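Local coordinates for putative TetR-family transcriptional regulator (Syntrophomonas wolfei subsp. wolfei, PDB 3LWJ), which probably binds DNA through an N-terminal helix-turn-helix domain and regulates transcription, as expected of a TetR-family regulator built as an all-helical dimer, at residues 30-35 against 54-60; 16-21 against 38-44; 107-112 against 168-173. All coordinates share one frame. Numbering follows the deposited sequence.

The three contacts illustrate how a TetR-type regulator divides its chain between an N-terminal helix-turn-helix domain and a larger helical body. Contacts 1 and 2 belong to the first: their centres lie 11 Å apart, their segments alternate along the chain, and they touch directly, with Ile59 CD1 3.5 Å from Ser21 OG. Together they tie helices 10-28, 35-42 and 56-79 into one small bundle. Contact 3 comes later in sequence, where helix 104-113 crosses helix 153-173 beside the second subunit; its centre is about 19 Å from that of contact 1 and 23 Å from that of contact 2. Helix 10-28 bridges the two regions, its Phe25 meeting Tyr30 and also touching Ile109.

Contact 1 (30-35 against 54-60); sequences YYNTSI and VDKEDIL
This is a loop-to-helix contact in the TetR-type helix-turn-helix domain, where the turn between helices 10-28 and 35-42 receives the first turn of helix 56-79. Residues 30-32 keep helical phi/psi without regular helix bonds; Thr33 and Ser34 are extended, and Ser34 is the N-cap of helix 35-42, within the predicted helix-turn-helix motif. Opposite, Asp55 N-caps the long helix: its OD1 accepts from Asp58 N at 3.0 Å and, weakly, from Glu57 N at 2.9 Å. Asp58 OD2 accepts weakly in return from Asp55 N at 3.4 Å, which closes a capping box, and also from Val54 N at 3.0 Å. The closest CA pair is Ile35 and Lys56, at 6.3 Å. Lys56, CB directed toward the loop and chi1 to chi4 m, t, m, t, lays its CD over one face of the Tyr30 ring and delivers its ammonium to backbone carbonyls that the irregular turn leaves accessible: NZ donates to Tyr30 O at 2.7 Å and Thr33 O at 2.9 Å. Ile35 CD1 packs against Asp55 CA before the helix (3.8 Å), while Tyr30 CE1 meets Leu60 CD2 a turn further on (4.1 Å). Ile120 of helix 118-144 touches Tyr30 and Glu57, so the contact also borders the body of the protein. Tyr30, chi1 t, reaches past Lys56 so that its OH donates to Glu57 OE2 at 2.6 Å.

Contact 2 (16-21 against 38-44); sequences KILTCS and IIALSEV
Lys16 NZ donates to Ser42 O at 2.6 Å and forms a salt bridge with Glu43 OE1 at 3.3 Å, a weak hydrogen bond. These bonds fasten helix 10-28 to the end of helix 35-42, the first helix of the predicted helix-turn-helix motif. Glu43 leaves helical geometry with positive phi (64°), turning the chain toward helix 46-52. Lys16 reaches across with all four chi angles t. The short helical segments cross at 116°, axes 9.1 Å apart at closest approach, with CA pairs Ile17-Ser42 at 5.5 Å and Ser21-Ile38 at 5.7 Å. Between them, Cys20 CB meets Leu41 CD2 at 4.0 Å and Ile17 CG2 lies 3.9 Å from Ile38 CG2, while Ile17 CD1 reaches Val44 CG2 in the turn that follows, at 3.8 Å. Phe49 of helix 46-52 also touches Ile17, joining this interface to the domain core. Ser21, chi1 m, turns its hydroxyl back into its own helix, OG donating to Ile17 O at 2.7 Å while standing 3.2 Å from Ile38 CG2.

Contact 3 (107-112 against 168-173); sequences SEIYSR and LYKWVV
Ser111, chi1 m, is a knob in a hole formed by Leu168, Tyr169, Val172 and Val173, where helix 104-113 crosses helix 153-173 in the body of this TetR-type protein. The segment axes approach to 9.3 Å at a signed angle of -118°, and the CA atoms of Ser111 and Tyr169 come within 5.4 Å. A wider pi-type turn spans 169-173. Ser111 CB lies 3.6 Å from Val173 CG2, while Ser111 OG donates to Ser107 O at 2.7 Å. Leu168 (t, p) puts CD1 3.8 Å from Ser107 CB and CD2 3.8 Å from Tyr110 CD2, at that ring's edge. Val172, chi1 p, sets CG1 3.9 Å from Glu108 CA. Arg112 pairs NE with Glu108 OE2 at 3.0 Å and lays its guanidinium face on Val173 CG1. The helices thus meet through apolar packing, with Ser111's hydroxyl satisfied locally, while Arg112 NH1 and Tyr169 OH carry hydrogen bonds to the second subunit, to its Gly115 O and Asp121 respectively.

Contact 1 (30-35 against 54-60)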
# COMPACT_ATOMS: atom_id res chain seq x y z
N TYR A 30 -7.63 -3.56 -17.09
CA TYR A 30 -8.72 -2.61 -16.83
C TYR A 30 -8.83 -1.49 -17.88
O TYR A 30 -9.93 -1.18 -18.34
CB TYR A 30 -8.57 -2.01 -15.41
CG TYR A 30 -9.65 -1.01 -15.10
CD1 TYR A 30 -10.83 -1.41 -14.49
CD2 TYR A 30 -9.53 0.34 -15.48
CE1 TYR A 30 -11.86 -0.51 -14.24
CE2 TYR A 30 -10.56 1.25 -15.23
CZ TYR A 30 -11.72 0.81 -14.62
OH TYR A 30 -12.76 1.69 -14.34
N TYR A 31 -7.71 -0.89 -18.26
CA TYR A 31 -7.71 0.23 -19.20
C TYR A 31 -7.93 -0.19 -20.65
O TYR A 31 -8.61 0.55 -21.42
CB TYR A 31 -6.43 1.04 -19.06
CG TYR A 31 -6.45 1.80 -17.76
CD1 TYR A 31 -7.34 2.87 -17.58
CD2 TYR A 31 -5.67 1.41 -16.69
CE1 TYR A 31 -7.39 3.57 -16.41
CE2 TYR A 31 -5.73 2.09 -15.48
CZ TYR A 31 -6.59 3.18 -15.35
OH TYR A 31 -6.65 3.87 -14.16
N ASN A 32 -7.40 -1.36 -21.00
CA ASN A 32 -7.62 -1.96 -22.33
C ASN A 32 -9.03 -2.52 -22.54
O ASN A 32 -9.38 -2.80 -23.66
CB ASN A 32 -6.64 -3.12 -22.58
CG ASN A 32 -5.17 -2.69 -22.55
OD1 ASN A 32 -4.80 -1.67 -23.11
ND2 ASN A 32 -4.32 -3.49 -21.90
N THR A 33 -9.80 -2.74 -21.48
CA THR A 33 -11.20 -3.20 -21.62
C THR A 33 -12.16 -2.02 -21.92
O THR A 33 -12.15 -1.02 -21.19
CB THR A 33 -11.71 -3.88 -20.35
OG1 THR A 33 -10.82 -4.94 -19.99
CG2 THR A 33 -13.17 -4.42 -20.53
N SER A 34 -12.98 -2.14 -22.96
CA SER A 34 -14.03 -1.14 -23.24
C SER A 34 -15.46 -1.57 -22.81
O SER A 34 -15.74 -2.77 -22.62
CB SER A 34 -14.07 -0.83 -24.73
OG SER A 34 -14.48 -1.97 -25.46
N ILE A 35 -16.35 -0.58 -22.68
CA ILE A 35 -17.76 -0.85 -22.39
C ILE A 35 -18.32 -1.76 -23.49
O ILE A 35 -19.14 -2.61 -23.20
CB ILE A 35 -18.62 0.45 -22.32
CG1 ILE A 35 -18.15 1.36 -21.19
CG2 ILE A 35 -20.09 0.13 -22.07
CD1 ILE A 35 -18.22 2.83 -21.55
N VAL A 54 -23.10 3.61 -16.52
CA VAL A 54 -22.85 4.63 -17.53
C VAL A 54 -21.48 4.41 -18.20
O VAL A 54 -21.29 4.76 -19.38
CB VAL A 54 -22.98 6.08 -16.96
CG1 VAL A 54 -23.24 7.07 -18.09
CG2 VAL A 54 -24.12 6.17 -15.93
N ASP A 55 -20.54 3.78 -17.49
CA ASP A 55 -19.17 3.50 -17.98
C ASP A 55 -18.41 2.44 -17.11
O ASP A 55 -19.01 1.84 -16.23
CB ASP A 55 -18.37 4.81 -18.15
CG ASP A 55 -17.94 5.44 -16.85
OD1 ASP A 55 -17.97 4.79 -15.79
OD2 ASP A 55 -17.50 6.62 -16.91
N LYS A 56 -17.11 2.21 -17.37
CA LYS A 56 -16.32 1.23 -16.57
C LYS A 56 -16.19 1.60 -15.09
O LYS A 56 -16.16 0.73 -14.21
CB LYS A 56 -14.90 1.06 -17.11
CG LYS A 56 -14.73 0.12 -18.26
CD LYS A 56 -13.23 -0.08 -18.54
CE LYS A 56 -12.56 1.18 -19.08
NZ LYS A 56 -11.14 1.01 -19.44
N GLU A 57 -16.05 2.90 -14.83
CA GLU A 57 -15.85 3.35 -13.48
C GLU A 57 -17.10 3.10 -12.63
O GLU A 57 -16.99 2.86 -11.43
CB GLU A 57 -15.45 4.83 -13.44
CG GLU A 57 -14.01 5.06 -13.87
CD GLU A 57 -13.76 4.72 -15.34
OE1 GLU A 57 -14.53 5.20 -16.19
OE2 GLU A 57 -12.80 3.97 -15.65
N ASP A 58 -18.27 3.17 -13.24
CA ASP A 58 -19.50 2.81 -12.55
C ASP A 58 -19.45 1.32 -12.19
O ASP A 58 -19.92 0.92 -11.13
CB ASP A 58 -20.74 3.12 -13.42
CG ASP A 58 -21.07 4.61 -13.46
OD1 ASP A 58 -21.02 5.27 -12.39
OD2 ASP A 58 -21.39 5.13 -14.54
N ILE A 59 -18.85 0.51 -13.07
CA ILE A 59 -18.77 -0.93 -12.80
C ILE A 59 -17.80 -1.20 -11.63
O ILE A 59 -18.15 -1.91 -10.68
CB ILE A 59 -18.41 -1.76 -14.06
CG1 ILE A 59 -19.62 -1.82 -15.00
CG2 ILE A 59 -18.01 -3.17 -13.68
CD1 ILE A 59 -19.31 -2.18 -16.40
N LEU A 60 -16.63 -0.57 -11.68
CA LEU A 60 -15.63 -0.68 -10.63
C LEU A 60 -16.23 -0.23 -9.29
O LEU A 60 -16.08 -0.94 -8.32
CB LEU A 60 -14.35 0.12 -11.01
CG LEU A 60 -13.15 0.03 -10.05
CD1 LEU A 60 -12.67 -1.40 -9.95
CD2 LEU A 60 -11.98 0.96 -10.40

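Contact 2 (16-21 against 38-44)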
# COMPACT_ATOMS: atom_id res chain seq x y z
N LYS A 16 -24.43 -10.53 -13.83
CA LYS A 16 -23.78 -11.04 -15.02
C LYS A 16 -22.80 -9.99 -15.54
O LYS A 16 -21.70 -10.34 -15.94
CB LYS A 16 -24.78 -11.41 -16.13
CG LYS A 16 -24.14 -12.35 -17.16
CD LYS A 16 -24.99 -12.57 -18.39
CE LYS A 16 -24.28 -13.54 -19.35
NZ LYS A 16 -24.80 -13.44 -20.74
N ILE A 17 -23.21 -8.72 -15.55
CA ILE A 17 -22.36 -7.65 -16.11
C ILE A 17 -21.07 -7.51 -15.26
O ILE A 17 -19.97 -7.38 -15.81
CB ILE A 17 -23.10 -6.29 -16.27
CG1 ILE A 17 -24.31 -6.40 -17.20
CG2 ILE A 17 -22.18 -5.23 -16.85
CD1 ILE A 17 -25.34 -5.26 -17.02
N LEU A 18 -21.22 -7.57 -13.94
CA LEU A 18 -20.08 -7.50 -13.01
C LEU A 18 -19.10 -8.67 -13.15
O LEU A 18 -17.90 -8.46 -13.16
CB LEU A 18 -20.58 -7.38 -11.56
CG LEU A 18 -21.43 -6.14 -11.23
CD1 LEU A 18 -21.92 -6.19 -9.78
CD2 LEU A 18 -20.69 -4.82 -11.51
N THR A 19 -19.60 -9.90 -13.28
CA THR A 19 -18.70 -11.06 -13.42
C THR A 19 -17.91 -10.96 -14.72
O THR A 19 -16.67 -11.11 -14.71
CB THR A 19 -19.45 -12.42 -13.38
OG1 THR A 19 -20.46 -12.39 -12.37
CG2 THR A 19 -18.47 -13.56 -13.07
N CYS A 20 -18.62 -10.69 -15.82
CA CYS A 20 -17.98 -10.51 -17.14
C CYS A 20 -16.94 -9.38 -17.16
O CYS A 20 -15.89 -9.50 -17.81
CB CYS A 20 -19.02 -10.23 -18.24
SG CYS A 20 -20.16 -11.60 -18.56
N SER A 21 -17.25 -8.28 -16.48
CA SER A 21 -16.37 -7.13 -16.41
C SER A 21 -15.08 -7.51 -15.66
O SER A 21 -13.97 -7.21 -16.10
CB SER A 21 -17.07 -5.95 -15.69
OG SER A 21 -18.17 -5.46 -16.43
N ILE A 38 -17.42 -5.45 -22.75
CA ILE A 38 -18.26 -5.90 -21.66
C ILE A 38 -19.70 -6.13 -22.10
O ILE A 38 -20.25 -7.18 -21.81
CB ILE A 38 -18.27 -4.89 -20.50
CG1 ILE A 38 -16.86 -4.72 -19.93
CG2 ILE A 38 -19.30 -5.34 -19.45
CD1 ILE A 38 -16.70 -3.54 -18.91
N ILE A 39 -20.28 -5.17 -22.83
CA ILE A 39 -21.66 -5.33 -23.34
C ILE A 39 -21.73 -6.57 -24.25
O ILE A 39 -22.59 -7.41 -24.05
CB ILE A 39 -22.29 -4.03 -24.03
CG1 ILE A 39 -21.56 -3.63 -25.31
CG2 ILE A 39 -22.33 -2.84 -23.07
CD1 ILE A 39 -22.29 -2.59 -26.14
N ALA A 40 -20.77 -6.72 -25.17
CA ALA A 40 -20.70 -7.91 -26.06
C ALA A 40 -20.58 -9.23 -25.29
O ALA A 40 -21.30 -10.17 -25.57
CB ALA A 40 -19.56 -7.77 -27.07
N LEU A 41 -19.69 -9.31 -24.32
CA LEU A 41 -19.52 -10.55 -23.53
C LEU A 41 -20.68 -10.79 -22.54
O LEU A 41 -20.99 -11.93 -22.19
CB LEU A 41 -18.20 -10.52 -22.78
CG LEU A 41 -17.68 -11.83 -22.17
CD1 LEU A 41 -17.16 -12.76 -23.28
CD2 LEU A 41 -16.60 -11.51 -21.14
N SER A 42 -21.30 -9.71 -22.06
CA SER A 42 -22.45 -9.80 -21.15
C SER A 42 -23.75 -10.20 -21.89
O SER A 42 -24.60 -10.88 -21.32
CB SER A 42 -22.66 -8.48 -20.44
OG SER A 42 -23.24 -8.69 -19.17
N GLU A 43 -23.88 -9.74 -23.15
CA GLU A 43 -25.06 -9.98 -24.00
C GLU A 43 -26.37 -9.37 -23.52
O GLU A 43 -27.42 -9.72 -24.04
CB GLU A 43 -25.28 -11.47 -24.26
CG GLU A 43 -24.33 -12.10 -25.26
CD GLU A 43 -24.17 -13.59 -25.03
OE1 GLU A 43 -23.97 -13.98 -23.87
OE2 GLU A 43 -24.26 -14.37 -26.00
N VAL A 44 -26.34 -8.45 -22.55
CA VAL A 44 -27.58 -7.84 -22.05
C VAL A 44 -28.17 -6.75 -22.98
O VAL A 44 -29.31 -6.32 -22.78
CB VAL A 44 -27.41 -7.27 -20.61
CG1 VAL A 44 -27.03 -8.39 -19.62
CG2 VAL A 44 -26.38 -6.13 -20.60

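Contact 3 (107-112 against 168-173)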
# COMPACT_ATOMS: atom_id res chain seq x y z
N SER A 107 -9.58 -8.78 -5.80
CA SER A 107 -8.42 -8.43 -4.98
C SER A 107 -7.23 -8.13 -5.89
O SER A 107 -6.48 -7.19 -5.66
CB SER A 107 -8.06 -9.58 -4.00
OG SER A 107 -9.03 -9.71 -2.94
N GLU A 108 -7.05 -8.92 -6.93
CA GLU A 108 -5.99 -8.63 -7.89
C GLU A 108 -6.18 -7.26 -8.57
O GLU A 108 -5.25 -6.45 -8.57
CB GLU A 108 -5.88 -9.71 -8.94
CG GLU A 108 -4.47 -9.82 -9.50
CD GLU A 108 -4.34 -10.83 -10.63
OE1 GLU A 108 -4.87 -11.97 -10.51
OE2 GLU A 108 -3.72 -10.46 -11.65
N ILE A 109 -7.37 -6.99 -9.13
CA ILE A 109 -7.62 -5.71 -9.78
C ILE A 109 -7.39 -4.57 -8.78
O ILE A 109 -6.68 -3.64 -9.09
CB ILE A 109 -9.05 -5.59 -10.34
CG1 ILE A 109 -9.28 -6.58 -11.50
CG2 ILE A 109 -9.36 -4.14 -10.82
CD1 ILE A 109 -8.32 -6.42 -12.66
N TYR A 110 -7.98 -4.66 -7.58
CA TYR A 110 -7.75 -3.69 -6.50
C TYR A 110 -6.28 -3.42 -6.24
O TYR A 110 -5.88 -2.27 -6.00
CB TYR A 110 -8.43 -4.19 -5.24
CG TYR A 110 -8.15 -3.46 -3.95
CD1 TYR A 110 -8.35 -2.07 -3.84
CD2 TYR A 110 -7.76 -4.18 -2.81
CE1 TYR A 110 -8.11 -1.42 -2.61
CE2 TYR A 110 -7.53 -3.53 -1.59
CZ TYR A 110 -7.72 -2.15 -1.51
OH TYR A 110 -7.49 -1.51 -0.32
N SER A 111 -5.48 -4.49 -6.29
CA SER A 111 -4.05 -4.44 -5.98
C SER A 111 -3.20 -3.98 -7.13
O SER A 111 -2.02 -3.71 -6.96
CB SER A 111 -3.54 -5.84 -5.56
OG SER A 111 -4.23 -6.30 -4.41
N ARG A 112 -3.79 -3.90 -8.32
CA ARG A 112 -3.05 -3.50 -9.51
C ARG A 112 -3.35 -2.06 -9.97
O ARG A 112 -2.47 -1.42 -10.50
CB ARG A 112 -3.31 -4.46 -10.66
CG ARG A 112 -2.70 -5.84 -10.47
CD ARG A 112 -2.83 -6.65 -11.76
NE ARG A 112 -2.07 -7.90 -11.67
CZ ARG A 112 -0.75 -7.98 -11.80
NH1 ARG A 112 -0.03 -6.88 -12.03
NH2 ARG A 112 -0.14 -9.16 -11.68
N LEU A 168 -1.89 -8.27 0.84
CA LEU A 168 -2.71 -8.78 -0.28
C LEU A 168 -1.91 -8.67 -1.59
O LEU A 168 -1.83 -9.59 -2.38
CB LEU A 168 -4.01 -7.95 -0.43
CG LEU A 168 -5.03 -8.38 -1.49
CD1 LEU A 168 -5.38 -9.90 -1.36
CD2 LEU A 168 -6.31 -7.44 -1.42
N TYR A 169 -1.33 -7.50 -1.82
CA TYR A 169 -0.56 -7.26 -3.04
C TYR A 169 0.60 -8.26 -3.17
O TYR A 169 0.82 -8.82 -4.24
CB TYR A 169 -0.08 -5.81 -3.07
CG TYR A 169 1.16 -5.51 -3.89
CD1 TYR A 169 1.09 -5.20 -5.24
CD2 TYR A 169 2.42 -5.48 -3.29
CE1 TYR A 169 2.25 -4.89 -5.97
CE2 TYR A 169 3.58 -5.15 -4.01
CZ TYR A 169 3.49 -4.87 -5.35
OH TYR A 169 4.65 -4.53 -6.05
N LYS A 170 1.31 -8.52 -2.09
CA LYS A 170 2.42 -9.48 -2.13
C LYS A 170 1.97 -10.92 -2.38
O LYS A 170 2.74 -11.73 -2.95
CB LYS A 170 3.28 -9.41 -0.87
CG LYS A 170 4.02 -8.09 -0.71
CD LYS A 170 5.13 -8.10 0.43
CE LYS A 170 6.27 -9.11 0.24
NZ LYS A 170 7.60 -8.67 0.80
N TRP A 171 0.75 -11.26 -1.97
CA TRP A 171 0.24 -12.61 -2.25
C TRP A 171 -0.27 -12.71 -3.68
O TRP A 171 0.28 -13.48 -4.50
CB TRP A 171 -0.86 -12.97 -1.28
CG TRP A 171 -1.65 -14.19 -1.64
CD1 TRP A 171 -1.17 -15.45 -1.86
CD2 TRP A 171 -3.07 -14.27 -1.77
NE1 TRP A 171 -2.21 -16.30 -2.16
CE2 TRP A 171 -3.39 -15.60 -2.10
CE3 TRP A 171 -4.11 -13.35 -1.64
CZ2 TRP A 171 -4.70 -16.02 -2.31
CZ3 TRP A 171 -5.41 -13.78 -1.84
CH2 TRP A 171 -5.69 -15.10 -2.18
N VAL A 172 -1.27 -11.88 -4.00
CA VAL A 172 -2.00 -12.02 -5.25
C VAL A 172 -1.29 -11.39 -6.46
O VAL A 172 -1.48 -11.86 -7.57
CB VAL A 172 -3.50 -11.52 -5.14
CG1 VAL A 172 -3.60 -9.97 -5.18
CG2 VAL A 172 -4.34 -12.15 -6.21
N VAL A 173 -0.49 -10.34 -6.27
CA VAL A 173 0.23 -9.77 -7.40
C VAL A 173 1.69 -10.27 -7.49
O VAL A 173 2.07 -10.82 -8.52
CB VAL A 173 0.19 -8.25 -7.45
CG1 VAL A 173 1.10 -7.72 -8.54
CG2 VAL A 173 -1.26 -7.76 -7.66